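Local structure of mitogen activated protein kinase, putative (Leishmania donovani, 4QNY) at residues I84-L90 against F101-D106; M188-R192 against D230-Q234. The protein probably transfers the gamma-phosphate of ATP to serine or threonine residues of protein substrates, as a member of the mitogen-activated protein kinase family. All coordinates share one frame. Where two conformers were deposited one is given. Residues are numbered along the deposited sequence.

Contact 1: I84-L90 against F101-D106; sequences IGLRNIL and FYIVMD. With ANP (phosphoaminophosphonic acid-adenylate ester), chain D.
Build 86-90 and 101-106 as an antiparallel hairpin pair, their axes 4.5 Å apart at closest and their directions 165° apart. Phe101 begins it, its CB 3.2 Å from Leu90 O and its ring touching Ile89 CG2 from CD2 at 4.3 Å. Tyr102 forms a hydrogen-bonded pair with Leu90: Tyr102 N to Leu90 O 2.9 Å, Leu90 N to Tyr102 O 3.0 Å. Ile103 faces Ile89 in a non-hydrogen-bonded pair, and its CG2 packs 3.8 Å from Leu86 CD1. At Val104 the register slips by one in a classic beta bulge: Val104 O accepts from both Arg87 N (2.7 Å) and Asn88 N (3.2 Å), while Val104 N donates to Asn88 O (2.9 Å). Helical-like angles at Arg87 (-101/-36) make the bulge. Met105 pairs with Leu86, and its mtm side chain brings CE to 3.6 Å from ANP N7. Met105 takes the gatekeeper place of kinases, just before the hinge. Asp106 O, the first hinge carbonyl, accepts from ANP N6 at 2.6 Å; Asp106 N makes a weak 3.4 Å bond to Gly85 O. Ile84 CD1 lies 3.7 Å from ANP N6. In the five-stranded N-lobe sheet, strand 86-90 is an edge and 101-106 is flanked by 47-54; helix 62-77 packs against Leu86, Phe101 and Ile103, while helix 8-16 meets Tyr102.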
ATOM      1  N   ILE A  84       7.112  -1.954   7.683  1.00 21.46           N
ATOM      2  CA  ILE A  84       7.310  -3.346   8.075  1.00 21.31           C
ATOM      3  C   ILE A  84       8.743  -3.801   7.777  1.00 30.34           C
ATOM      4  O   ILE A  84       9.285  -3.557   6.696  1.00 21.06           O
ATOM      5  CB  ILE A  84       6.284  -4.285   7.384  1.00 22.37           C
ATOM      6  CG1 ILE A  84       6.322  -5.678   8.016  1.00 25.72           C
ATOM      7  CG2 ILE A  84       6.494  -4.338   5.874  1.00 19.93           C
ATOM      8  CD1 ILE A  84       5.792  -5.714   9.435  1.00 21.29           C
ATOM      9  N   GLY A  85       9.363  -4.432   8.768  1.00 30.45           N
ATOM     10  CA  GLY A  85      10.771  -4.777   8.692  1.00 37.43           C
ATOM     11  C   GLY A  85      11.049  -6.116   8.041  1.00 35.60           C
ATOM     12  O   GLY A  85      10.166  -6.967   7.932  1.00 26.99           O
ATOM     13  N   LEU A  86      12.291  -6.298   7.609  1.00 32.65           N
ATOM     14  CA  LEU A  86      12.717  -7.541   6.981  1.00 28.13           C
ATOM     15  C   LEU A  86      13.626  -8.328   7.921  1.00 24.23           C
ATOM     16  O   LEU A  86      14.643  -7.812   8.384  1.00 23.49           O
ATOM     17  CB  LEU A  86      13.439  -7.253   5.663  1.00 29.34           C
ATOM     18  CG  LEU A  86      13.778  -8.456   4.782  1.00 29.31           C
ATOM     19  CD1 LEU A  86      12.510  -9.098   4.248  1.00 27.39           C
ATOM     20  CD2 LEU A  86      14.699  -8.044   3.645  1.00 34.74           C
ATOM     21  N   ARG A  87      13.257  -9.574   8.203  1.00 30.91           N
ATOM     22  CA  ARG A  87      14.042 -10.404   9.111  1.00 34.78           C
ATOM     23  C   ARG A  87      14.923 -11.409   8.376  1.00 30.79           C
ATOM     24  O   ARG A  87      16.035 -11.697   8.818  1.00 38.08           O
ATOM     25  CB  ARG A  87      13.128 -11.140  10.095  1.00 40.16           C
ATOM     26  CG  ARG A  87      13.145 -10.559  11.503  1.00 51.08           C
ATOM     27  CD  ARG A  87      12.993 -11.646  12.558  1.00 51.45           C
ATOM     28  NE  ARG A  87      13.236 -11.142  13.907  1.00 56.31           N
ATOM     29  CZ  ARG A  87      13.358 -11.913  14.983  1.00 63.16           C
ATOM     30  NH1 ARG A  87      13.262 -13.231  14.871  1.00 55.11           N
ATOM     31  NH2 ARG A  87      13.579 -11.368  16.171  1.00 71.44           N
ATOM     32  N   ASN A  88      14.432 -11.941   7.259  1.00 25.52           N
ATOM     33  CA  ASN A  88      15.179 -12.955   6.518  1.00 22.47           C
ATOM     34  C   ASN A  88      14.678 -13.165   5.090  1.00 28.15           C
ATOM     35  O   ASN A  88      13.551 -12.802   4.753  1.00 20.90           O
ATOM     36  CB  ASN A  88      15.136 -14.287   7.274  1.00 34.85           C
ATOM     37  CG  ASN A  88      16.386 -15.119   7.063  1.00 32.90           C
ATOM     38  OD1 ASN A  88      17.060 -15.003   6.040  1.00 36.09           O
ATOM     39  ND2 ASN A  88      16.701 -15.967   8.035  1.00 27.43           N
ATOM     40  N   ILE A  89      15.536 -13.752   4.257  1.00 27.06           N
ATOM     41  CA  ILE A  89      15.174 -14.143   2.897  1.00 27.96           C
ATOM     42  C   ILE A  89      15.579 -15.595   2.648  1.00 37.85           C
ATOM     43  O   ILE A  89      16.760 -15.897   2.476  1.00 34.98           O
ATOM     44  CB  ILE A  89      15.843 -13.242   1.838  1.00 26.60           C
ATOM     45  CG1 ILE A  89      15.512 -11.768   2.085  1.00 24.50           C
ATOM     46  CG2 ILE A  89      15.413 -13.657   0.437  1.00 20.77           C
ATOM     47  CD1 ILE A  89      14.058 -11.423   1.854  1.00 38.02           C
ATOM     48  N   LEU A  90      14.596 -16.489   2.627  0.57 35.75           N
ATOM     49  CA  LEU A  90      14.860 -17.914   2.455  0.57 34.84           C
ATOM     50  C   LEU A  90      14.784 -18.331   0.991  0.57 36.14           C
ATOM     51  O   LEU A  90      13.724 -18.268   0.372  0.57 34.95           O
ATOM     52  CB  LEU A  90      13.876 -18.741   3.282  0.57 30.86           C
ATOM     53  CG  LEU A  90      13.797 -18.404   4.772  0.57 25.99           C
ATOM     54  CD1 LEU A  90      12.820 -19.333   5.477  0.57 25.39           C
ATOM     55  CD2 LEU A  90      15.172 -18.474   5.417  0.57 22.76           C
ATOM     56  N   PHE A 101      10.367 -19.031  -3.068  1.00 23.31           N
ATOM     57  CA  PHE A 101      11.182 -18.581  -1.943  1.00 25.33           C
ATOM     58  C   PHE A 101      10.326 -17.835  -0.922  1.00 24.52           C
ATOM     59  O   PHE A 101       9.197 -17.442  -1.216  1.00 19.62           O
ATOM     60  CB  PHE A 101      12.346 -17.704  -2.423  1.00 26.69           C
ATOM     61  CG  PHE A 101      11.956 -16.296  -2.763  1.00 31.52           C
ATOM     62  CD1 PHE A 101      11.412 -15.991  -3.998  1.00 37.34           C
ATOM     63  CD2 PHE A 101      12.161 -15.269  -1.854  1.00 26.39           C
ATOM     64  CE1 PHE A 101      11.064 -14.695  -4.316  1.00 32.90           C
ATOM     65  CE2 PHE A 101      11.813 -13.973  -2.165  1.00 22.80           C
ATOM     66  CZ  PHE A 101      11.264 -13.684  -3.399  1.00 27.36           C
ATOM     67  N   TYR A 102      10.870 -17.649   0.277  1.00 31.84           N
ATOM     68  CA  TYR A 102      10.116 -17.058   1.378  1.00 31.37           C
ATOM     69  C   TYR A 102      10.658 -15.706   1.828  1.00 26.46           C
ATOM     70  O   TYR A 102      11.869 -15.509   1.937  1.00 33.40           O
ATOM     71  CB  TYR A 102      10.092 -18.014   2.573  1.00 20.10           C
ATOM     72  CG  TYR A 102       9.109 -19.152   2.429  1.00 29.66           C
ATOM     73  CD1 TYR A 102       7.825 -19.055   2.948  1.00 26.29           C
ATOM     74  CD2 TYR A 102       9.463 -20.323   1.769  1.00 20.66           C
ATOM     75  CE1 TYR A 102       6.923 -20.092   2.819  1.00 25.88           C
ATOM     76  CE2 TYR A 102       8.565 -21.365   1.636  1.00 20.98           C
ATOM     77  CZ  TYR A 102       7.297 -21.244   2.162  1.00 25.06           C
ATOM     78  OH  TYR A 102       6.398 -22.275   2.032  1.00 22.91           O
ATOM     79  N   ILE A 103       9.743 -14.780   2.091  1.00 26.49           N
ATOM     80  CA  ILE A 103      10.085 -13.487   2.666  1.00 25.55           C
ATOM     81  C   ILE A 103       9.693 -13.467   4.138  1.00 19.84           C
ATOM     82  O   ILE A 103       8.524 -13.655   4.476  1.00 24.54           O
ATOM     83  CB  ILE A 103       9.381 -12.332   1.931  1.00 21.10           C
ATOM     84  CG1 ILE A 103       9.760 -12.332   0.450  1.00 21.35           C
ATOM     85  CG2 ILE A 103       9.725 -11.000   2.579  1.00 21.86           C
ATOM     86  CD1 ILE A 103       8.917 -11.401  -0.392  1.00 18.48           C
ATOM     87  N   VAL A 104      10.671 -13.244   5.009  1.00 19.96           N
ATOM     88  CA  VAL A 104      10.429 -13.267   6.446  1.00 20.43           C
ATOM     89  C   VAL A 104      10.399 -11.859   7.033  1.00 26.92           C
ATOM     90  O   VAL A 104      11.396 -11.138   6.996  1.00 24.07           O
ATOM     91  CB  VAL A 104      11.497 -14.099   7.177  1.00 30.00           C
ATOM     92  CG1 VAL A 104      11.273 -14.051   8.677  1.00 21.84           C
ATOM     93  CG2 VAL A 104      11.478 -15.535   6.675  1.00 21.12           C
ATOM     94  N   MET A 105       9.247 -11.478   7.578  1.00 28.96           N
ATOM     95  CA  MET A 105       9.053 -10.137   8.121  1.00 29.46           C
ATOM     96  C   MET A 105       8.593 -10.171   9.574  1.00 31.09           C
ATOM     97  O   MET A 105       8.185 -11.217  10.080  1.00 33.09           O
ATOM     98  CB  MET A 105       8.029  -9.369   7.284  1.00 25.88           C
ATOM     99  CG  MET A 105       8.271  -9.419   5.788  1.00 33.89           C
ATOM    100  SD  MET A 105       6.770  -9.049   4.862  1.00 38.36           S
ATOM    101  CE  MET A 105       5.740 -10.441   5.323  1.00 61.04           C
ATOM    102  N   ASP A 106       8.658  -9.020  10.239  1.00 21.91           N
ATOM    103  CA  ASP A 106       8.088  -8.875  11.573  1.00 22.66           C
ATOM    104  C   ASP A 106       6.582  -9.109  11.519  1.00 22.28           C
ATOM    105  O   ASP A 106       5.949  -8.871  10.491  1.00 21.55           O
ATOM    106  CB  ASP A 106       8.387  -7.491  12.151  1.00 29.81           C
ATOM    107  CG  ASP A 106       9.855  -7.298  12.477  1.00 36.37           C
ATOM    108  OD1 ASP A 106      10.467  -8.228  13.042  1.00 38.51           O
ATOM    109  OD2 ASP A 106      10.395  -6.214  12.171  1.00 38.86           O
TER
HETATM  110  PG  ANP D 402       2.287  -8.772  -3.430  1.00113.16           P
HETATM  111  O1G ANP D 402       2.466 -10.206  -3.043  1.00112.11           O
HETATM  112  O2G ANP D 402       3.599  -7.975  -3.069  1.00 39.62           O
HETATM  113  O3G ANP D 402       2.051  -8.679  -4.992  1.00 61.08           O
HETATM  114  PB  ANP D 402       0.201  -9.109  -1.540  1.00 24.36           P
HETATM  115  O1B ANP D 402      -0.088 -10.423  -2.189  1.00 41.58           O
HETATM  116  O2B ANP D 402      -1.146  -8.465  -1.104  1.00 13.73           O
HETATM  117  N3B ANP D 402       0.967  -8.074  -2.622  1.00 33.02           N
HETATM  118  PA  ANP D 402       0.966  -8.509   1.055  1.00 22.80           P
HETATM  119  O1A ANP D 402       0.084  -7.331   0.889  1.00 20.43           O
HETATM  120  O2A ANP D 402       2.386  -8.138   1.489  1.00 21.54           O
HETATM  121  O3A ANP D 402       1.120  -9.344  -0.298  1.00 30.52           O
HETATM  122  O5' ANP D 402       0.288  -9.480   2.108  1.00 25.62           O
HETATM  123  C5' ANP D 402      -1.097  -9.872   2.006  1.00 26.91           C
HETATM  124  C4' ANP D 402      -1.727  -9.811   3.375  1.00 21.07           C
HETATM  125  O4' ANP D 402      -0.925 -10.550   4.318  1.00 22.84           O
HETATM  126  C3' ANP D 402      -1.847  -8.420   3.982  1.00 20.08           C
HETATM  127  O3' ANP D 402      -3.015  -7.756   3.512  1.00 25.61           O
HETATM  128  C2' ANP D 402      -1.926  -8.727   5.478  1.00 25.53           C
HETATM  129  O2' ANP D 402      -3.255  -9.041   5.882  1.00 21.23           O
HETATM  130  C1' ANP D 402      -1.021  -9.960   5.603  1.00 28.79           C
HETATM  131  N9  ANP D 402       0.325  -9.655   6.074  1.00 26.50           N
HETATM  132  C8  ANP D 402       1.406  -9.302   5.313  1.00 18.58           C
HETATM  133  N7  ANP D 402       2.503  -9.078   6.002  1.00 16.66           N
HETATM  134  C5  ANP D 402       2.104  -9.300   7.311  1.00 11.82           C
HETATM  135  C6  ANP D 402       2.804  -9.228   8.537  1.00 15.93           C
HETATM  136  N6  ANP D 402       4.093  -8.900   8.639  1.00 21.42           N
HETATM  137  N1  ANP D 402       2.117  -9.510   9.667  1.00 18.56           N
HETATM  138  C2  ANP D 402       0.825  -9.837   9.571  1.00 15.93           C
HETATM  139  N3  ANP D 402       0.065  -9.937   8.476  1.00 21.21           N
HETATM  140  C4  ANP D 402       0.770  -9.654   7.377  1.00 21.29           C
HETATM  141  O   HOH W   1       9.185  -3.503  11.645  1.00 17.98           O

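Contact 2: M188-R192 against D230-Q234; sequences MRWYR and DRVNQ
Start at Arg189, which opens a type I turn closed by Arg192 N to Arg189 O at 3.2 Å. Its CB points toward 230-234, and with chi1 p and chi3 p the side chain brings CD to 3.5 Å from Asp230 O. One guanidinium face lies against Asp230 CA and Arg231 N, with NH1 3.5 Å from that nitrogen; NH2 bonds to Asp184 O. Trp190 points away at CB, yet its ring edge meets Gln234, CD1 to OE1 3.8 Å, and NE1 bonds to Gly228 O. Arg192 NH1 and Arg231 NH1, like charges 4.1 Å apart, are held by other partners: Thr183 O accepts from the former, and Asp184 salt-bridges Arg231 NE. On the other segment, Asp230 is the helix N-cap, its OD1 accepting from Asn233 N at 3.0 Å. Gln234 CD rests 3.4 Å from Arg189 O. This C-lobe packing brings 188-192, the part of the activation segment just before the APE motif, against the start of helix 231-242, with helix 194-197 alongside through Val197.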
ATOM      1  N   MET A 188      -8.744  -4.607  -7.249  1.00 32.09           N
ATOM      2  CA  MET A 188      -8.997  -3.472  -6.368  1.00 33.68           C
ATOM      3  C   MET A 188      -8.480  -2.170  -6.975  1.00 22.48           C
ATOM      4  O   MET A 188      -7.284  -1.887  -6.926  1.00 17.95           O
ATOM      5  CB  MET A 188      -8.351  -3.706  -5.000  1.00 40.22           C
ATOM      6  CG  MET A 188      -8.620  -2.608  -3.985  1.00 38.39           C
ATOM      7  SD  MET A 188     -10.376  -2.400  -3.641  1.00 28.59           S
ATOM      8  CE  MET A 188     -10.814  -4.048  -3.094  1.00 53.67           C
ATOM      9  N   ARG A 189      -9.390  -1.383  -7.544  1.00 14.47           N
ATOM     10  CA  ARG A 189      -9.031  -0.111  -8.168  1.00 25.15           C
ATOM     11  C   ARG A 189      -9.611   1.074  -7.397  1.00 22.16           C
ATOM     12  O   ARG A 189      -9.470   2.226  -7.808  1.00 25.64           O
ATOM     13  CB  ARG A 189      -9.519  -0.068  -9.617  1.00 24.90           C
ATOM     14  CG  ARG A 189     -11.016   0.177  -9.750  1.00 24.39           C
ATOM     15  CD  ARG A 189     -11.456   0.283 -11.203  1.00 18.09           C
ATOM     16  NE  ARG A 189     -11.480  -1.017 -11.868  1.00 19.39           N
ATOM     17  CZ  ARG A 189     -10.775  -1.316 -12.953  1.00 27.01           C
ATOM     18  NH1 ARG A 189      -9.988  -0.404 -13.508  1.00 27.87           N
ATOM     19  NH2 ARG A 189     -10.861  -2.526 -13.488  1.00 37.24           N
ATOM     20  N   TRP A 190     -10.254   0.782  -6.271  1.00 14.09           N
ATOM     21  CA  TRP A 190     -11.014   1.780  -5.524  1.00 16.44           C
ATOM     22  C   TRP A 190     -10.150   2.863  -4.878  1.00 18.34           C
ATOM     23  O   TRP A 190     -10.671   3.864  -4.387  1.00 22.17           O
ATOM     24  CB  TRP A 190     -11.850   1.093  -4.442  1.00 14.74           C
ATOM     25  CG  TRP A 190     -12.875   0.144  -4.985  1.00 15.45           C
ATOM     26  CD1 TRP A 190     -13.266   0.013  -6.286  1.00 15.63           C
ATOM     27  CD2 TRP A 190     -13.639  -0.810  -4.239  1.00 16.21           C
ATOM     28  NE1 TRP A 190     -14.227  -0.962  -6.395  1.00 16.48           N
ATOM     29  CE2 TRP A 190     -14.472  -1.484  -5.152  1.00 16.86           C
ATOM     30  CE3 TRP A 190     -13.696  -1.160  -2.886  1.00 16.50           C
ATOM     31  CZ2 TRP A 190     -15.355  -2.486  -4.757  1.00 20.49           C
ATOM     32  CZ3 TRP A 190     -14.573  -2.156  -2.496  1.00 17.42           C
ATOM     33  CH2 TRP A 190     -15.390  -2.807  -3.428  1.00 24.30           C
ATOM     34  N   TYR A 191      -8.837   2.667  -4.881  1.00 13.30           N
ATOM     35  CA  TYR A 191      -7.938   3.581  -4.189  1.00 13.78           C
ATOM     36  C   TYR A 191      -6.973   4.266  -5.147  1.00 12.64           C
ATOM     37  O   TYR A 191      -5.994   4.882  -4.727  1.00 23.87           O
ATOM     38  CB  TYR A 191      -7.178   2.829  -3.095  1.00 15.47           C
ATOM     39  CG  TYR A 191      -8.110   2.180  -2.099  1.00 17.81           C
ATOM     40  CD1 TYR A 191      -8.568   2.880  -0.993  1.00 13.69           C
ATOM     41  CD2 TYR A 191      -8.554   0.875  -2.279  1.00 16.33           C
ATOM     42  CE1 TYR A 191      -9.433   2.299  -0.088  1.00 20.81           C
ATOM     43  CE2 TYR A 191      -9.420   0.285  -1.379  1.00 14.44           C
ATOM     44  CZ  TYR A 191      -9.856   1.001  -0.284  1.00 18.07           C
ATOM     45  OH  TYR A 191     -10.715   0.418   0.619  1.00 17.36           O
ATOM     46  N   ARG A 192      -7.266   4.166  -6.439  1.00 12.63           N
ATOM     47  CA  ARG A 192      -6.461   4.817  -7.464  1.00 12.42           C
ATOM     48  C   ARG A 192      -6.805   6.298  -7.588  1.00 15.05           C
ATOM     49  O   ARG A 192      -7.972   6.667  -7.717  1.00 16.14           O
ATOM     50  CB  ARG A 192      -6.649   4.118  -8.812  1.00 12.55           C
ATOM     51  CG  ARG A 192      -6.063   2.719  -8.862  1.00 17.90           C
ATOM     52  CD  ARG A 192      -6.366   2.036 -10.183  1.00 12.96           C
ATOM     53  NE  ARG A 192      -5.408   0.973 -10.467  1.00 13.15           N
ATOM     54  CZ  ARG A 192      -5.434   0.213 -11.557  1.00 30.91           C
ATOM     55  NH1 ARG A 192      -6.373   0.395 -12.476  1.00 20.71           N
ATOM     56  NH2 ARG A 192      -4.513  -0.725 -11.731  1.00 34.94           N
ATOM     57  N   ASP A 230     -14.994  -0.416 -13.185  1.00 27.03           N
ATOM     58  CA  ASP A 230     -14.017  -0.293 -14.259  1.00 24.18           C
ATOM     59  C   ASP A 230     -13.404   1.102 -14.219  1.00 17.48           C
ATOM     60  O   ASP A 230     -13.721   1.893 -13.331  1.00 22.27           O
ATOM     61  CB  ASP A 230     -14.658  -0.572 -15.621  1.00 25.08           C
ATOM     62  CG  ASP A 230     -15.924   0.230 -15.849  1.00 21.32           C
ATOM     63  OD1 ASP A 230     -15.824   1.384 -16.317  1.00 21.02           O
ATOM     64  OD2 ASP A 230     -17.022  -0.295 -15.563  1.00 19.05           O
ATOM     65  N   ARG A 231     -12.531   1.403 -15.178  1.00 15.68           N
ATOM     66  CA  ARG A 231     -11.793   2.663 -15.169  1.00 25.34           C
ATOM     67  C   ARG A 231     -12.697   3.889 -15.273  1.00 30.34           C
ATOM     68  O   ARG A 231     -12.629   4.785 -14.433  1.00 25.74           O
ATOM     69  CB  ARG A 231     -10.768   2.690 -16.302  1.00 14.87           C
ATOM     70  CG  ARG A 231     -10.032   4.015 -16.424  1.00 35.62           C
ATOM     71  CD  ARG A 231      -8.732   3.851 -17.187  1.00 43.83           C
ATOM     72  NE  ARG A 231      -7.817   2.945 -16.497  1.00 41.01           N
ATOM     73  CZ  ARG A 231      -6.707   2.452 -17.034  1.00 44.65           C
ATOM     74  NH1 ARG A 231      -5.937   1.633 -16.332  1.00 52.37           N
ATOM     75  NH2 ARG A 231      -6.369   2.774 -18.275  1.00 39.12           N
ATOM     76  N   VAL A 232     -13.531   3.931 -16.306  1.00 26.74           N
ATOM     77  CA  VAL A 232     -14.448   5.049 -16.497  1.00 23.22           C
ATOM     78  C   VAL A 232     -15.412   5.160 -15.321  1.00 19.57           C
ATOM     79  O   VAL A 232     -15.679   6.255 -14.824  1.00 29.81           O
ATOM     80  CB  VAL A 232     -15.245   4.912 -17.810  1.00 22.92           C
ATOM     81  CG1 VAL A 232     -16.325   5.983 -17.900  1.00 22.03           C
ATOM     82  CG2 VAL A 232     -14.308   4.995 -19.004  1.00 17.12           C
ATOM     83  N   ASN A 233     -15.917   4.016 -14.867  1.00 20.50           N
ATOM     84  CA  ASN A 233     -16.824   3.983 -13.727  1.00 23.17           C
ATOM     85  C   ASN A 233     -16.143   4.460 -12.447  1.00 31.16           C
ATOM     86  O   ASN A 233     -16.788   5.028 -11.567  1.00 28.16           O
ATOM     87  CB  ASN A 233     -17.385   2.574 -13.531  1.00 24.38           C
ATOM     88  CG  ASN A 233     -18.465   2.519 -12.468  1.00 32.14           C
ATOM     89  OD1 ASN A 233     -18.339   1.801 -11.475  1.00 34.03           O
ATOM     90  ND2 ASN A 233     -19.531   3.284 -12.669  1.00 32.72           N
ATOM     91  N   GLN A 234     -14.837   4.227 -12.352  1.00 26.66           N
ATOM     92  CA  GLN A 234     -14.059   4.696 -11.211  1.00 22.10           C
ATOM     93  C   GLN A 234     -14.022   6.220 -11.186  1.00 24.03           C
ATOM     94  O   GLN A 234     -14.160   6.837 -10.129  1.00 20.72           O
ATOM     95  CB  GLN A 234     -12.638   4.129 -11.252  1.00 14.51           C
ATOM     96  CG  GLN A 234     -11.755   4.560 -10.089  1.00 13.95           C
ATOM     97  CD  GLN A 234     -12.223   4.005  -8.758  1.00 25.76           C
ATOM     98  OE1 GLN A 234     -12.807   2.923  -8.693  1.00 20.11           O
ATOM     99  NE2 GLN A 234     -11.970   4.747  -7.687  1.00 28.04           N
TER

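How the contacts relate
From the N terminus, the chain builds the first three strands of the N-lobe sheet and helix 62-77 before contact 1 closes a short hairpin, with ten residues between its segments. The chain then runs through the hinge into the C-lobe, and contact 2 closes a longer, partly helical excursion of 37 residues that includes helix 206-219. The two are in series, neither enclosing nor crossing the other. They lie on opposite sides of the chain's centre. The centres of contact 1 and contact 2 are about 31 Å apart, and the nearest atoms of contact 1 and contact 2 about 18 Å apart. Contact 1 joins two neighbouring sheet strands beside the adenine; contact 2 ties the activation segment's end to a C-lobe helix.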